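CDP-glucose 4,6-dehydratase (Salmonella enterica subsp. enterica serovar Typhi, PDB 1WVG) catalyses the NAD(+)-dependent conversion of CDP-D-glucose to CDP-4-dehydro-6-deoxy-D-glucose and water, a step in making CDP-3,6-dideoxy-D-mannose for the O-antigen of lipopolysaccharide. Local coordinates at residues S23-W28 with G241-A246; S48-V53 with D57-H62; A170-F175 with L188-A193; E273-K278 with W320-T325. One frame throughout, in Å; residues are numbered along the deposited sequence.

Contact 1: S23-W28 with G241-A246; sequences SWLSLW and GYIVVA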
loop_
_atom_site.group_PDB
_atom_site.type_symbol
_atom_site.label_atom_id
_atom_site.label_comp_id
_atom_site.label_asym_id
_atom_site.label_seq_id
_atom_site.Cartn_x
_atom_site.Cartn_y
_atom_site.Cartn_z
ATOM N N SER A 23 -9.228 10.479 35.497
ATOM C CA SER A 23 -9.932 11.328 36.434
ATOM C C SER A 23 -11.062 12.048 35.776
ATOM O O SER A 23 -12.164 12.156 36.308
ATOM C CB SER A 23 -8.993 12.358 37.019
ATOM O OG SER A 23 -8.141 11.691 37.907
ATOM N N TRP A 24 -10.782 12.563 34.597
ATOM C CA TRP A 24 -11.832 13.285 33.893
ATOM C C TRP A 24 -12.942 12.321 33.489
ATOM O O TRP A 24 -14.150 12.613 33.576
ATOM C CB TRP A 24 -11.270 14.022 32.677
ATOM C CG TRP A 24 -10.619 15.354 32.938
ATOM C CD1 TRP A 24 -9.287 15.606 32.935
ATOM C CD2 TRP A 24 -11.260 16.611 33.153
ATOM N NE1 TRP A 24 -9.037 16.950 33.153
ATOM C CE2 TRP A 24 -10.239 17.600 33.272
ATOM C CE3 TRP A 24 -12.584 16.996 33.301
ATOM C CZ2 TRP A 24 -10.528 18.963 33.501
ATOM C CZ3 TRP A 24 -12.869 18.341 33.512
ATOM C CH2 TRP A 24 -11.867 19.321 33.603
ATOM N N LEU A 25 -12.499 11.149 33.069
ATOM C CA LEU A 25 -13.490 10.159 32.685
ATOM C C LEU A 25 -14.313 9.709 33.880
ATOM O O LEU A 25 -15.552 9.664 33.856
ATOM C CB LEU A 25 -12.850 8.914 32.003
ATOM C CG LEU A 25 -13.904 7.910 31.523
ATOM C CD1 LEU A 25 -14.867 8.563 30.538
ATOM C CD2 LEU A 25 -13.240 6.690 30.900
ATOM N N SER A 26 -13.608 9.338 34.936
ATOM C CA SER A 26 -14.354 8.872 36.109
ATOM C C SER A 26 -15.354 9.906 36.633
ATOM O O SER A 26 -16.513 9.639 36.991
ATOM C CB SER A 26 -13.388 8.423 37.187
ATOM O OG SER A 26 -12.498 7.473 36.641
ATOM N N LEU A 27 -14.881 11.132 36.666
ATOM C CA LEU A 27 -15.718 12.202 37.080
ATOM C C LEU A 27 -16.961 12.292 36.194
ATOM O O LEU A 27 -18.111 12.301 36.662
ATOM C CB LEU A 27 -14.916 13.467 36.942
ATOM C CG LEU A 27 -15.692 14.629 37.504
ATOM C CD1 LEU A 27 -16.082 14.292 38.934
ATOM C CD2 LEU A 27 -14.768 15.845 37.528
ATOM N N TRP A 28 -16.722 12.341 34.883
ATOM C CA TRP A 28 -17.815 12.426 33.922
ATOM C C TRP A 28 -18.848 11.352 34.180
ATOM O O TRP A 28 -20.060 11.584 34.316
ATOM C CB TRP A 28 -17.286 12.209 32.479
ATOM C CG TRP A 28 -18.224 12.790 31.437
ATOM C CD1 TRP A 28 -19.564 13.007 31.596
ATOM C CD2 TRP A 28 -17.880 13.289 30.116
ATOM N NE1 TRP A 28 -20.082 13.599 30.467
ATOM C CE2 TRP A 28 -19.065 13.774 29.534
ATOM C CE3 TRP A 28 -16.684 13.372 29.371
ATOM C CZ2 TRP A 28 -19.062 14.345 28.239
ATOM C CZ3 TRP A 28 -16.672 13.948 28.103
ATOM C CH2 TRP A 28 -17.862 14.425 27.547
ATOM N N GLY A 241 -15.860 10.568 22.659
ATOM C CA GLY A 241 -15.781 9.516 21.678
ATOM C C GLY A 241 -15.769 8.177 22.381
ATOM O O GLY A 241 -16.525 7.264 22.004
ATOM N N TYR A 242 -14.922 8.041 23.425
ATOM C CA TYR A 242 -14.875 6.762 24.171
ATOM C C TYR A 242 -16.253 6.392 24.754
ATOM O O TYR A 242 -16.653 5.238 24.830
ATOM C CB TYR A 242 -13.962 6.778 25.420
ATOM C CG TYR A 242 -12.542 7.141 25.132
ATOM C CD1 TYR A 242 -12.109 7.322 23.816
ATOM C CD2 TYR A 242 -11.630 7.320 26.176
ATOM C CE1 TYR A 242 -10.769 7.635 23.551
ATOM C CE2 TYR A 242 -10.302 7.670 25.918
ATOM C CZ TYR A 242 -9.862 7.817 24.600
ATOM O OH TYR A 242 -8.547 8.170 24.320
ATOM N N ILE A 243 -16.964 7.399 25.210
ATOM C CA ILE A 243 -18.222 7.152 25.861
ATOM C C ILE A 243 -19.247 6.696 24.869
ATOM O O ILE A 243 -20.007 5.753 25.123
ATOM C CB ILE A 243 -18.673 8.396 26.624
ATOM C CG1 ILE A 243 -17.944 8.461 27.943
ATOM C CG2 ILE A 243 -20.170 8.452 26.893
ATOM C CD1 ILE A 243 -17.952 9.901 28.446
ATOM N N VAL A 244 -19.237 7.381 23.739
ATOM C CA VAL A 244 -20.178 7.069 22.668
ATOM C C VAL A 244 -20.013 5.653 22.153
ATOM O O VAL A 244 -20.992 4.909 21.959
ATOM C CB VAL A 244 -20.149 8.083 21.545
ATOM C CG1 VAL A 244 -20.806 7.458 20.316
ATOM C CG2 VAL A 244 -20.872 9.359 21.990
ATOM N N VAL A 245 -18.760 5.250 21.982
ATOM C CA VAL A 245 -18.563 3.910 21.487
ATOM C C VAL A 245 -18.983 2.913 22.499
ATOM O O VAL A 245 -19.519 1.878 22.138
ATOM C CB VAL A 245 -17.178 3.570 20.923
ATOM C CG1 VAL A 245 -16.760 4.600 19.892
ATOM C CG2 VAL A 245 -16.202 3.625 22.074
ATOM N N ALA A 246 -18.732 3.206 23.765
ATOM C CA ALA A 246 -19.166 2.214 24.741
ATOM C C ALA A 246 -20.682 1.994 24.646
ATOM O O ALA A 246 -21.200 0.879 24.778
ATOM C CB ALA A 246 -18.809 2.662 26.150
#
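Ile-243, on helix 236-251, sends its CD1 methyl between Leu-25 and Trp-28, which lie one turn apart on helix 20-31. The methyl sits over one face of the Trp-28 indole as a CH-pi contact, 4.0 Å from the centroid of the six-membered ring and 21° off its normal. It does not stand over the middle of the indole but is displaced toward the rim, with CD2 and CE3 of Trp-28 each 3.8 Å from Ile-243 CD1. The extended end of Ile-243 makes this reach possible: CD1 continues away from the backbone at chi2 158°, carrying the methyl to the indole while CG1 stays beside Leu-25. Leu-25 answers with one branch, its CD1 lying 4.0 Å from Ile-243 CD1, the two side chains running antiparallel alongside each other. Trp-28 holds its indole on the side facing Ile-243 with CG anti to the backbone N (chi1 -158°). Ile-2 touches both Trp-28 and Ile-243, and Ile-350 and Met-354 of helix 342-355 also pack on the indole. Among these three buried side chains the contact is purely apolar, held by dispersion and exclusion of water, while a Tyr-242 OH to Lys-21 NZ hydrogen bond links the helices alongside.

Contact 2: S48-V53 with D57-H62; sequences SLFEIV and DLMESH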
loop_
_atom_site.group_PDB
_atom_site.type_symbol
_atom_site.label_atom_id
_atom_site.label_comp_id
_atom_site.label_asym_id
_atom_site.label_seq_id
_atom_site.Cartn_x
_atom_site.Cartn_y
_atom_site.Cartn_z
ATOM N N SER A 48 -2.387 16.303 41.432
ATOM C CA SER A 48 -3.116 15.391 40.591
ATOM C C SER A 48 -4.578 15.746 40.689
ATOM O O SER A 48 -5.119 16.090 41.730
ATOM C CB SER A 48 -2.925 13.937 40.973
ATOM O OG SER A 48 -4.008 13.603 41.818
ATOM N N LEU A 49 -5.234 15.673 39.557
ATOM C CA LEU A 49 -6.646 15.979 39.471
ATOM C C LEU A 49 -7.452 15.019 40.349
ATOM O O LEU A 49 -8.450 15.359 40.993
ATOM C CB LEU A 49 -7.081 15.943 37.963
ATOM C CG LEU A 49 -8.561 16.225 37.694
ATOM C CD1 LEU A 49 -8.900 17.696 37.943
ATOM C CD2 LEU A 49 -8.870 15.851 36.246
ATOM N N PHE A 50 -6.992 13.782 40.348
ATOM C CA PHE A 50 -7.669 12.799 41.137
ATOM C C PHE A 50 -7.797 13.308 42.566
ATOM O O PHE A 50 -8.878 13.394 43.170
ATOM C CB PHE A 50 -6.863 11.483 41.144
ATOM C CG PHE A 50 -7.669 10.344 41.755
ATOM C CD1 PHE A 50 -8.726 9.736 41.060
ATOM C CD2 PHE A 50 -7.377 9.892 43.047
ATOM C CE1 PHE A 50 -9.478 8.699 41.621
ATOM C CE2 PHE A 50 -8.130 8.869 43.633
ATOM C CZ PHE A 50 -9.177 8.272 42.919
ATOM N N GLU A 51 -6.629 13.628 43.093
ATOM C CA GLU A 51 -6.598 14.111 44.442
ATOM C C GLU A 51 -7.365 15.401 44.551
ATOM O O GLU A 51 -8.195 15.574 45.440
ATOM C CB GLU A 51 -5.163 14.288 44.944
ATOM C CG GLU A 51 -4.241 13.083 44.657
ATOM C CD GLU A 51 -4.340 11.951 45.660
ATOM O OE1 GLU A 51 -5.417 11.467 46.015
ATOM O OE2 GLU A 51 -3.158 11.538 46.091
ATOM N N ILE A 52 -7.068 16.316 43.633
ATOM C CA ILE A 52 -7.707 17.629 43.642
ATOM C C ILE A 52 -9.226 17.571 43.678
ATOM O O ILE A 52 -9.869 18.388 44.325
ATOM C CB ILE A 52 -7.244 18.563 42.504
ATOM C CG1 ILE A 52 -5.777 18.984 42.590
ATOM C CG2 ILE A 52 -8.095 19.816 42.433
ATOM C CD1 ILE A 52 -5.076 18.389 43.797
ATOM N N VAL A 53 -9.838 16.637 42.967
ATOM C CA VAL A 53 -11.292 16.663 42.993
ATOM C C VAL A 53 -11.908 15.650 43.942
ATOM O O VAL A 53 -13.130 15.455 43.879
ATOM C CB VAL A 53 -11.944 16.538 41.619
ATOM C CG1 VAL A 53 -11.623 17.738 40.737
ATOM C CG2 VAL A 53 -11.432 15.239 40.982
ATOM N N ASP A 57 -13.316 9.719 46.853
ATOM C CA ASP A 57 -14.481 9.626 47.710
ATOM C C ASP A 57 -15.784 9.484 46.963
ATOM O O ASP A 57 -16.840 9.381 47.586
ATOM C CB ASP A 57 -14.612 10.860 48.622
ATOM C CG ASP A 57 -13.557 10.868 49.690
ATOM O OD1 ASP A 57 -13.105 9.844 50.224
ATOM O OD2 ASP A 57 -13.210 12.092 49.982
ATOM N N LEU A 58 -15.710 9.527 45.643
ATOM C CA LEU A 58 -16.903 9.433 44.830
ATOM C C LEU A 58 -16.923 8.157 44.033
ATOM O O LEU A 58 -17.816 7.939 43.208
ATOM C CB LEU A 58 -17.015 10.642 43.904
ATOM C CG LEU A 58 -16.544 11.895 44.608
ATOM C CD1 LEU A 58 -16.152 12.961 43.584
ATOM C CD2 LEU A 58 -17.680 12.379 45.497
ATOM N N MET A 59 -15.951 7.305 44.329
ATOM C CA MET A 59 -15.909 6.068 43.618
ATOM C C MET A 59 -15.128 5.050 44.372
ATOM O O MET A 59 -14.457 5.389 45.327
ATOM C CB MET A 59 -15.244 6.321 42.238
ATOM C CG MET A 59 -13.731 6.395 42.294
ATOM S SD MET A 59 -13.053 6.762 40.647
ATOM C CE MET A 59 -12.615 5.109 40.002
ATOM N N GLU A 60 -15.211 3.820 43.898
ATOM C CA GLU A 60 -14.477 2.759 44.506
ATOM C C GLU A 60 -13.120 2.754 43.829
ATOM O O GLU A 60 -12.935 2.253 42.722
ATOM C CB GLU A 60 -15.221 1.398 44.376
ATOM C CG GLU A 60 -14.540 0.213 45.098
ATOM C CD GLU A 60 -15.182 -1.141 44.827
ATOM O OE1 GLU A 60 -16.258 -1.304 44.261
ATOM O OE2 GLU A 60 -14.441 -2.134 45.266
ATOM N N SER A 61 -12.153 3.346 44.488
ATOM C CA SER A 61 -10.815 3.405 43.931
ATOM C C SER A 61 -9.883 2.322 44.487
ATOM O O SER A 61 -9.551 2.274 45.676
ATOM C CB SER A 61 -10.253 4.805 44.104
ATOM O OG SER A 61 -8.886 4.794 43.741
ATOM N N HIS A 62 -9.429 1.427 43.620
ATOM C CA HIS A 62 -8.541 0.359 44.053
ATOM C C HIS A 62 -7.128 0.546 43.512
ATOM O O HIS A 62 -6.932 0.707 42.294
ATOM C CB HIS A 62 -9.107 -1.038 43.700
ATOM C CG HIS A 62 -8.142 -2.164 43.944
ATOM N ND1 HIS A 62 -8.353 -3.107 44.946
ATOM C CD2 HIS A 62 -6.971 -2.486 43.318
ATOM C CE1 HIS A 62 -7.319 -3.956 44.906
ATOM N NE2 HIS A 62 -6.470 -3.615 43.939
#
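The aromatic ring of Phe-50, on the short helix 49-52, reaches over to Met-59, just ahead of strand 60-63, and to Ser-61 within it. The apolar part of the contact is the thioether of Met-59, whose SD lies at the ring edge, near its plane, 4.2 Å from Phe-50 CE1. A chi1 of 80° folds CG of Met-59 back over the main chain, flanked by N and C, and brings the sulfur there. A second, outlying van der Waals touch joins Leu-58 CD1 to the backbone O of Val-53, 3.9 Å away.

Polar and aromatic groups meet at the ring tip, where Phe-50 CZ is 3.6 Å from Ser-61 OG and 3.8 Å from Ser-61 CB. The hydroxyl comes obliquely to the ring, and its hydrogen-bond partner is NE2 of His-17. The imidazole of His-17 also meets the Phe-50 ring with the planes nearly perpendicular, so one histidine contacts both sides of the pair.

Short helix and following strand belong to the beta-alpha-beta unit of strand 35-40, helix 49-52 and strand 60-63, part of the Rossmann fold, which in this family binds NAD(+); the Phe-50 side chain lies about 7 Å from the bound adenosine-5-diphosphoribose.

Contact 3: A170-F175 with L188-A193; sequences AFRNSF and LASVRA
A buried contact between a helix and a strand of the central parallel sheet, this one rests on the hydrogen bonds of Arg-172 to the backbone O of Leu-188. Segment 170-175 of helix 156-175 runs nearly antiparallel to segment 188-193 of strand 187-197, their axes approaching to 9.6 Å at an angle of 168°. Arg-172 is extended through CB and CG, then turns at chi3 (-55°), which swings the guanidinium edge onto the strand. Arg-172 NE and Arg-172 NH2 both donate to the same oxygen, at 3.1 and 3.2 Å from Leu-188 O. That oxygen lies in the guanidinium plane, while both donors come from the same face of the carbonyl, NE tilted from its plane and NH2 well above it. Neither bond is straight, as two N-H groups converge on one acceptor. Closer to the helix, Arg-172 CB packs 4.3 Å from Leu-188 CD2. Ser-257 OG is also hydrogen-bonded to Leu-188 O. Tyr-154 of the second subunit packs on Asn-173 and Ser-174 of the same helix. Two bonds to one carbonyl should restrict rotation of the guanidinium, and the positive charge probably polarises the Leu-188 peptide, with hydrogen bonding rather than a salt bridge tying helix to strand.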
loop_
_atom_site.group_PDB
_atom_site.type_symbol
_atom_site.label_atom_id
_atom_site.label_comp_id
_atom_site.label_asym_id
_atom_site.label_seq_id
_atom_site.Cartn_x
_atom_site.Cartn_y
_atom_site.Cartn_z
ATOM N N ALA A 170 -6.114 -9.424 18.147
ATOM C CA ALA A 170 -5.941 -10.871 18.245
ATOM C C ALA A 170 -6.919 -11.428 19.283
ATOM O O ALA A 170 -7.486 -12.519 19.148
ATOM C CB ALA A 170 -4.488 -11.298 18.471
ATOM N N PHE A 171 -7.165 -10.660 20.349
ATOM C CA PHE A 171 -8.124 -11.131 21.326
ATOM C C PHE A 171 -9.491 -11.114 20.669
ATOM O O PHE A 171 -10.281 -12.056 20.770
ATOM C CB PHE A 171 -8.135 -10.254 22.589
ATOM C CG PHE A 171 -7.261 -10.852 23.662
ATOM C CD1 PHE A 171 -5.870 -10.797 23.550
ATOM C CD2 PHE A 171 -7.811 -11.497 24.773
ATOM C CE1 PHE A 171 -5.037 -11.342 24.534
ATOM C CE2 PHE A 171 -6.993 -12.062 25.758
ATOM C CZ PHE A 171 -5.604 -11.975 25.642
ATOM N N ARG A 172 -9.742 -10.009 19.979
ATOM C CA ARG A 172 -10.995 -9.887 19.305
ATOM C C ARG A 172 -11.217 -11.056 18.384
ATOM O O ARG A 172 -12.259 -11.688 18.446
ATOM C CB ARG A 172 -11.118 -8.628 18.491
ATOM C CG ARG A 172 -12.511 -8.465 17.911
ATOM C CD ARG A 172 -12.650 -7.172 17.099
ATOM N NE ARG A 172 -12.303 -5.879 17.751
ATOM C CZ ARG A 172 -11.231 -5.119 17.412
ATOM N NH1 ARG A 172 -10.366 -5.505 16.467
ATOM N NH2 ARG A 172 -10.989 -3.945 18.025
ATOM N N ASN A 173 -10.225 -11.331 17.531
ATOM C CA ASN A 173 -10.285 -12.416 16.553
ATOM C C ASN A 173 -10.485 -13.787 17.157
ATOM O O ASN A 173 -11.398 -14.538 16.778
ATOM C CB ASN A 173 -9.074 -12.453 15.591
ATOM C CG ASN A 173 -9.237 -11.518 14.408
ATOM O OD1 ASN A 173 -10.371 -11.280 13.943
ATOM N ND2 ASN A 173 -8.110 -10.990 13.920
ATOM N N SER A 174 -9.643 -14.102 18.102
ATOM C CA SER A 174 -9.653 -15.396 18.752
ATOM C C SER A 174 -10.682 -15.650 19.828
ATOM O O SER A 174 -11.081 -16.810 20.016
ATOM C CB SER A 174 -8.338 -15.589 19.476
ATOM O OG SER A 174 -7.254 -15.199 18.678
ATOM N N PHE A 175 -11.021 -14.596 20.575
ATOM C CA PHE A 175 -11.925 -14.778 21.685
ATOM C C PHE A 175 -13.228 -13.995 21.710
ATOM O O PHE A 175 -14.185 -14.434 22.337
ATOM C CB PHE A 175 -11.128 -14.551 22.963
ATOM C CG PHE A 175 -9.803 -15.275 23.014
ATOM C CD1 PHE A 175 -8.612 -14.563 23.170
ATOM C CD2 PHE A 175 -9.721 -16.669 22.957
ATOM C CE1 PHE A 175 -7.372 -15.204 23.257
ATOM C CE2 PHE A 175 -8.488 -17.322 23.024
ATOM C CZ PHE A 175 -7.305 -16.595 23.169
ATOM N N LEU A 188 -15.581 -5.082 21.563
ATOM C CA LEU A 188 -14.292 -4.544 21.958
ATOM C C LEU A 188 -13.805 -3.572 20.934
ATOM O O LEU A 188 -13.658 -3.937 19.771
ATOM C CB LEU A 188 -13.300 -5.694 22.004
ATOM C CG LEU A 188 -11.824 -5.317 22.136
ATOM C CD1 LEU A 188 -11.524 -4.478 23.380
ATOM C CD2 LEU A 188 -11.053 -6.629 22.260
ATOM N N ALA A 189 -13.558 -2.346 21.351
ATOM C CA ALA A 189 -13.054 -1.347 20.441
ATOM C C ALA A 189 -11.728 -0.824 20.950
ATOM O O ALA A 189 -11.558 -0.781 22.154
ATOM C CB ALA A 189 -14.005 -0.149 20.396
ATOM N N SER A 190 -10.820 -0.463 20.005
ATOM C CA SER A 190 -9.517 0.181 20.236
ATOM C C SER A 190 -9.710 1.589 19.782
ATOM O O SER A 190 -10.168 1.827 18.682
ATOM C CB SER A 190 -8.333 -0.428 19.527
ATOM O OG SER A 190 -8.013 -1.646 20.188
ATOM N N VAL A 191 -9.452 2.518 20.688
ATOM C CA VAL A 191 -9.667 3.910 20.433
ATOM C C VAL A 191 -8.347 4.642 20.469
ATOM O O VAL A 191 -7.542 4.443 21.376
ATOM C CB VAL A 191 -10.698 4.455 21.415
ATOM C CG1 VAL A 191 -12.021 3.765 21.110
ATOM C CG2 VAL A 191 -10.238 4.011 22.783
ATOM N N ARG A 192 -8.136 5.448 19.436
ATOM C CA ARG A 192 -6.904 6.170 19.264
ATOM C C ARG A 192 -7.150 7.631 19.305
ATOM O O ARG A 192 -7.669 8.205 18.315
ATOM C CB ARG A 192 -6.239 5.800 17.928
ATOM C CG ARG A 192 -6.293 4.306 17.721
ATOM C CD ARG A 192 -6.206 3.886 16.272
ATOM N NE ARG A 192 -6.370 2.446 16.260
ATOM C CZ ARG A 192 -6.524 1.704 15.175
ATOM N NH1 ARG A 192 -6.494 2.255 13.951
ATOM N NH2 ARG A 192 -6.703 0.368 15.324
ATOM N N ALA A 193 -6.761 8.245 20.427
ATOM C CA ALA A 193 -7.003 9.686 20.521
ATOM C C ALA A 193 -5.834 10.501 20.059
ATOM O O ALA A 193 -4.790 9.939 19.737
ATOM C CB ALA A 193 -7.369 10.080 21.925
#

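Contact 4: E273-K278 with W320-T325; sequences EFIVDK and WGLTET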
loop_
_atom_site.group_PDB
_atom_site.type_symbol
_atom_site.label_atom_id
_atom_site.label_comp_id
_atom_site.label_asym_id
_atom_site.label_seq_id
_atom_site.Cartn_x
_atom_site.Cartn_y
_atom_site.Cartn_z
ATOM N N GLU A 273 4.813 25.802 18.303
ATOM C CA GLU A 273 4.985 27.243 18.368
ATOM C C GLU A 273 3.667 27.993 18.442
ATOM O O GLU A 273 3.457 28.921 19.223
ATOM C CB GLU A 273 5.855 27.708 17.186
ATOM C CG GLU A 273 5.821 29.234 16.985
ATOM C CD GLU A 273 6.989 29.702 16.176
ATOM O OE1 GLU A 273 7.524 29.016 15.319
ATOM O OE2 GLU A 273 7.353 30.919 16.498
ATOM N N PHE A 274 2.751 27.594 17.591
ATOM C CA PHE A 274 1.483 28.263 17.598
ATOM C C PHE A 274 0.866 28.228 18.973
ATOM O O PHE A 274 0.283 29.174 19.501
ATOM C CB PHE A 274 0.537 27.485 16.669
ATOM C CG PHE A 274 -0.878 27.971 16.835
ATOM C CD1 PHE A 274 -1.365 28.986 16.009
ATOM C CD2 PHE A 274 -1.740 27.435 17.793
ATOM C CE1 PHE A 274 -2.663 29.486 16.142
ATOM C CE2 PHE A 274 -3.034 27.930 17.963
ATOM C CZ PHE A 274 -3.494 28.953 17.129
ATOM N N ILE A 275 0.907 27.062 19.549
ATOM C CA ILE A 275 0.291 26.909 20.851
ATOM C C ILE A 275 0.955 27.772 21.900
ATOM O O ILE A 275 0.289 28.514 22.627
ATOM C CB ILE A 275 0.233 25.454 21.297
ATOM C CG1 ILE A 275 -0.978 24.806 20.617
ATOM C CG2 ILE A 275 0.057 25.383 22.814
ATOM C CD1 ILE A 275 -0.620 23.470 19.993
ATOM N N VAL A 276 2.279 27.652 21.981
ATOM C CA VAL A 276 2.975 28.428 22.971
ATOM C C VAL A 276 2.727 29.918 22.755
ATOM O O VAL A 276 2.487 30.647 23.705
ATOM C CB VAL A 276 4.438 28.069 23.036
ATOM C CG1 VAL A 276 5.101 28.563 21.760
ATOM C CG2 VAL A 276 5.036 28.799 24.235
ATOM N N ASP A 277 2.745 30.379 21.499
ATOM C CA ASP A 277 2.507 31.791 21.247
ATOM C C ASP A 277 1.137 32.224 21.758
ATOM O O ASP A 277 0.894 33.285 22.377
ATOM C CB ASP A 277 2.705 32.109 19.750
ATOM C CG ASP A 277 4.135 32.388 19.372
ATOM O OD1 ASP A 277 5.038 32.500 20.176
ATOM O OD2 ASP A 277 4.327 32.450 18.087
ATOM N N LYS A 278 0.186 31.364 21.501
ATOM C CA LYS A 278 -1.169 31.678 21.919
ATOM C C LYS A 278 -1.328 31.726 23.454
ATOM O O LYS A 278 -1.984 32.610 24.069
ATOM C CB LYS A 278 -2.122 30.693 21.243
ATOM C CG LYS A 278 -3.573 31.153 21.357
ATOM C CD LYS A 278 -3.807 32.595 20.912
ATOM C CE LYS A 278 -4.834 32.738 19.794
ATOM N NZ LYS A 278 -4.412 33.646 18.716
ATOM N N TRP A 320 -15.136 21.578 20.713
ATOM C CA TRP A 320 -14.400 22.814 20.838
ATOM C C TRP A 320 -13.217 22.973 19.936
ATOM O O TRP A 320 -12.560 22.014 19.561
ATOM C CB TRP A 320 -13.886 22.979 22.249
ATOM C CG TRP A 320 -15.041 23.129 23.174
ATOM C CD1 TRP A 320 -16.247 23.668 22.871
ATOM C CD2 TRP A 320 -15.088 22.766 24.545
ATOM N NE1 TRP A 320 -17.061 23.680 23.973
ATOM C CE2 TRP A 320 -16.375 23.123 25.018
ATOM C CE3 TRP A 320 -14.167 22.178 25.389
ATOM C CZ2 TRP A 320 -16.753 22.892 26.328
ATOM C CZ3 TRP A 320 -14.532 21.960 26.695
ATOM C CH2 TRP A 320 -15.810 22.306 27.152
ATOM N N GLY A 321 -12.945 24.227 19.648
ATOM C CA GLY A 321 -11.787 24.617 18.849
ATOM C C GLY A 321 -10.530 24.788 19.734
ATOM O O GLY A 321 -10.578 24.977 20.975
ATOM N N LEU A 322 -9.384 24.702 19.064
ATOM C CA LEU A 322 -8.089 24.835 19.696
ATOM C C LEU A 322 -8.010 26.117 20.523
ATOM O O LEU A 322 -7.584 26.204 21.678
ATOM C CB LEU A 322 -6.989 24.776 18.609
ATOM C CG LEU A 322 -5.603 24.867 19.217
ATOM C CD1 LEU A 322 -5.529 23.895 20.387
ATOM C CD2 LEU A 322 -4.520 24.500 18.216
ATOM N N THR A 323 -8.429 27.189 19.912
ATOM C CA THR A 323 -8.343 28.402 20.670
ATOM C C THR A 323 -9.227 28.410 21.905
ATOM O O THR A 323 -8.838 28.852 22.998
ATOM C CB THR A 323 -8.605 29.582 19.737
ATOM O OG1 THR A 323 -7.729 29.424 18.639
ATOM C CG2 THR A 323 -8.303 30.888 20.459
ATOM N N GLU A 324 -10.441 27.933 21.720
ATOM C CA GLU A 324 -11.392 27.898 22.809
ATOM C C GLU A 324 -10.822 27.000 23.880
ATOM O O GLU A 324 -10.766 27.310 25.077
ATOM C CB GLU A 324 -12.732 27.362 22.271
ATOM C CG GLU A 324 -13.382 26.362 23.233
ATOM C CD GLU A 324 -14.327 27.041 24.184
ATOM O OE1 GLU A 324 -13.947 27.690 25.150
ATOM O OE2 GLU A 324 -15.585 26.840 23.870
ATOM N N THR A 325 -10.348 25.872 23.387
ATOM C CA THR A 325 -9.726 24.925 24.242
ATOM C C THR A 325 -8.596 25.613 25.053
ATOM O O THR A 325 -8.635 25.628 26.280
ATOM C CB THR A 325 -9.328 23.730 23.362
ATOM O OG1 THR A 325 -10.524 22.995 23.078
ATOM C CG2 THR A 325 -8.274 22.855 24.039
#
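Leu-322, in the first turn of helix 322-337, points its side chain at Phe-274 and Ile-275 of helix 272-283. From CB the chain leaves toward the other helix, with CG anti to the backbone N (chi1 -178°). CG is the first atom to touch, 4.2 Å from Phe-274 CE2. Of the two branches beyond it, CD2 does most of the work. Leu-322 CD2 lies 3.7 Å from Phe-274 CE2 and 4.1 Å from Phe-274 CD2, approaching the ring obliquely. The same methyl also reaches Ile-275, whose CG1 is 4.3 Å from Leu-322 CD2. One methyl therefore serves two successive residues of the facing helix. Trp-232 touches both Leu-322 and Ile-275, extending the apolar cluster to strand 232-234.

A second, more exposed contact lies beside the first. Lys-278, one turn after Phe-274, bends along its length and lies roughly perpendicular to the Thr-323 side chain. It meets the threonine with its aliphatic part, Lys-278 CE being 4.0 Å from Thr-323 CG2. The methyl of Thr-323 is placed for this by standing anti to the backbone N, which leaves OG1 next to that nitrogen and anti to the carbonyl carbon.

Gly-321 is the N-cap of helix 322-337, and its O accepts from Thr-325 N at 2.6 Å in the first turn. This helix-to-helix packing, apolar inside with a lysine and a threonine at the margin, belongs to the smaller, C-terminal substrate-binding part characteristic of extended short-chain dehydrogenases/reductases; the Ile-275 side chain is about 8 Å from the bound CDP-xylose.

In the fold
From the N terminus, helix 20-31 supplies the first half of contact 1, which closes only at helix 236-251 and so spans a long loop containing contacts 2 and 3. Contact 2 closes a short local loop between helix 49-52 and strand 60-63, and contact 3 follows in series, tying helix 156-175 to strand 187-197; both reach the same parallel sheet. Contact 1 touches each: Trp-24 and Ser-23 meet Leu-49, and Tyr-242 meets Val-191 and Ala-193. Contact 4 opens after contact 1 has closed and joins helices 272-283 and 322-337, touching none of the others, on the opposite side of the chain's centre from contact 3.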